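Local coordinates for KaiC-like domain-containing protein (Pyrococcus horikoshii, PDB 3BS4) that is of unknown function but has a KaiC-like domain, probably of RecA type, and was crystallised with an unidentified peptide bound to it, at residues G15-H20 / R182-W187. Numbering follows the deposited sequence.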
# COMPACT_ATOMS: atom_id res chain seq x y z
N GLY A 15 2.27 -14.16 13.30
CA GLY A 15 3.70 -14.13 13.00
C GLY A 15 4.06 -12.94 12.13
O GLY A 15 3.18 -12.33 11.51
N LYS A 16 5.35 -12.64 12.08
CA LYS A 16 5.86 -11.52 11.29
C LYS A 16 5.76 -11.78 9.79
O LYS A 16 5.51 -12.91 9.35
CB LYS A 16 7.29 -11.21 11.72
CG LYS A 16 7.33 -10.51 13.08
CD LYS A 16 8.73 -10.42 13.65
CE LYS A 16 9.49 -9.23 13.11
NZ LYS A 16 10.72 -8.97 13.92
N ILE A 17 5.92 -10.72 9.00
CA ILE A 17 5.74 -10.80 7.55
C ILE A 17 6.97 -11.38 6.86
O ILE A 17 8.08 -10.91 7.09
CB ILE A 17 5.49 -9.40 6.98
CG1 ILE A 17 4.24 -8.77 7.63
CG2 ILE A 17 5.36 -9.46 5.44
CD1 ILE A 17 4.15 -7.27 7.45
N LYS A 18 6.76 -12.39 6.02
CA LYS A 18 7.81 -12.92 5.17
C LYS A 18 8.29 -11.82 4.22
O LYS A 18 7.51 -11.23 3.47
CB LYS A 18 7.30 -14.13 4.39
CG LYS A 18 8.32 -14.71 3.44
CD LYS A 18 7.81 -15.98 2.78
CE LYS A 18 8.95 -16.84 2.26
NZ LYS A 18 9.86 -16.15 1.30
N LYS A 19 9.58 -11.53 4.28
CA LYS A 19 10.17 -10.48 3.46
C LYS A 19 9.81 -10.65 1.97
O LYS A 19 9.85 -11.75 1.42
CB LYS A 19 11.69 -10.45 3.66
CG LYS A 19 12.38 -9.32 2.95
CD LYS A 19 13.82 -9.18 3.43
CE LYS A 19 14.64 -8.30 2.50
NZ LYS A 19 15.93 -7.99 3.19
N HIS A 20 9.41 -9.53 1.36
CA HIS A 20 9.06 -9.44 -0.06
C HIS A 20 7.63 -9.84 -0.39
O HIS A 20 7.25 -9.86 -1.56
CB HIS A 20 10.03 -10.18 -0.99
CG HIS A 20 11.43 -9.68 -0.92
ND1 HIS A 20 12.51 -10.53 -0.84
CD2 HIS A 20 11.93 -8.43 -0.90
CE1 HIS A 20 13.62 -9.81 -0.79
NE2 HIS A 20 13.30 -8.54 -0.82
N ARG A 182 14.35 -5.69 -3.86
CA ARG A 182 12.90 -5.69 -3.97
C ARG A 182 12.29 -5.26 -2.64
O ARG A 182 12.95 -5.29 -1.58
CB ARG A 182 12.39 -7.08 -4.38
CG ARG A 182 12.45 -7.37 -5.90
CD ARG A 182 11.85 -8.76 -6.20
NE ARG A 182 11.63 -9.06 -7.63
CZ ARG A 182 10.46 -8.94 -8.26
NH1 ARG A 182 9.38 -8.52 -7.61
NH2 ARG A 182 10.36 -9.25 -9.55
N GLY A 183 11.03 -4.87 -2.67
CA GLY A 183 10.37 -4.43 -1.45
C GLY A 183 9.33 -5.40 -0.92
O GLY A 183 9.08 -6.46 -1.52
N THR A 184 8.76 -5.02 0.21
CA THR A 184 7.60 -5.68 0.80
C THR A 184 6.48 -4.68 0.59
O THR A 184 6.63 -3.50 0.92
CB THR A 184 7.85 -6.00 2.27
OG1 THR A 184 9.02 -6.84 2.35
CG2 THR A 184 6.66 -6.74 2.90
N ASN A 185 5.35 -5.15 0.05
CA ASN A 185 4.34 -4.25 -0.51
C ASN A 185 3.00 -4.41 0.14
O ASN A 185 2.58 -5.53 0.41
CB ASN A 185 4.23 -4.50 -2.01
CG ASN A 185 5.46 -4.00 -2.75
OD1 ASN A 185 5.61 -2.80 -2.95
ND2 ASN A 185 6.35 -4.91 -3.11
N PHE A 186 2.33 -3.28 0.36
CA PHE A 186 0.97 -3.26 0.89
C PHE A 186 0.05 -2.63 -0.12
O PHE A 186 0.30 -1.53 -0.58
CB PHE A 186 0.90 -2.44 2.18
CG PHE A 186 1.67 -3.04 3.31
CD1 PHE A 186 1.02 -3.77 4.29
CD2 PHE A 186 3.04 -2.84 3.41
CE1 PHE A 186 1.73 -4.32 5.38
CE2 PHE A 186 3.77 -3.41 4.49
CZ PHE A 186 3.09 -4.14 5.47
N TRP A 187 -1.02 -3.34 -0.45
CA TRP A 187 -2.06 -2.80 -1.31
C TRP A 187 -3.29 -2.53 -0.46
O TRP A 187 -3.67 -3.37 0.34
CB TRP A 187 -2.48 -3.85 -2.36
CG TRP A 187 -1.51 -3.98 -3.48
CD1 TRP A 187 -0.36 -3.25 -3.66
CD2 TRP A 187 -1.64 -4.83 -4.62
NE1 TRP A 187 0.25 -3.62 -4.84
CE2 TRP A 187 -0.52 -4.58 -5.45
CE3 TRP A 187 -2.57 -5.81 -5.01
CZ2 TRP A 187 -0.30 -5.27 -6.66
CZ3 TRP A 187 -2.35 -6.49 -6.21
CH2 TRP A 187 -1.23 -6.21 -7.02
O HOH W 1 5.68 -7.72 -3.02
O HOH W 2 8.84 -7.80 -3.84
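His-20 and Thr-184 bring their CA atoms to 4.1 Å where the loop leaving helix 8-14 meets the start of strand 184-190, the touching parts running 132° apart. One direct hydrogen bond joins them: His-20 N donates to Thr-184 OG1 over 2.9 Å, with 159° at the hydrogen. In Thr-184, OG1 is anti to the carbonyl carbon (chi1 -59°) and CG2 is anti to the backbone N, where it meets Ile-17 CG2 at 3.9 Å. The other branch of Ile-17 ends tip to tip with Phe-186, CD1 lying 3.9 Å from CZ and oblique to the ring. Both side chains also touch Ile-23, and Phe-186 stacks on Phe-144, so the part of the contact around Ile-17 and Phe-186 is buried and apolar.

Toward Arg-182 the contact turns polar and more open. His-20 CA makes a CA-H...O contact with Gly-183 O at 3.3 Å, and the imidazole turns its edge to the carbonyl oxygens of Arg-182 and Gly-183, while Lys-19 CG sits over the centre of one ring face. Arg-182 CB packs 3.8 Å from His-20 CD2. One water accepts the N-H of Asn-185 ND2 at 2.9 Å and also lies within hydrogen-bonding reach of His-20 O; a second sits within such reach of Gly-183 O and, weakly, of His-20 O. Asn-185 OD1 and Gly-183 backbone atoms bind the peptide. Just past His-20 the chain enters strand 22-27, which pairs in parallel with 184-190: this is the lead-in to two neighbouring central strands, consistent with a RecA-like alpha/beta sheet.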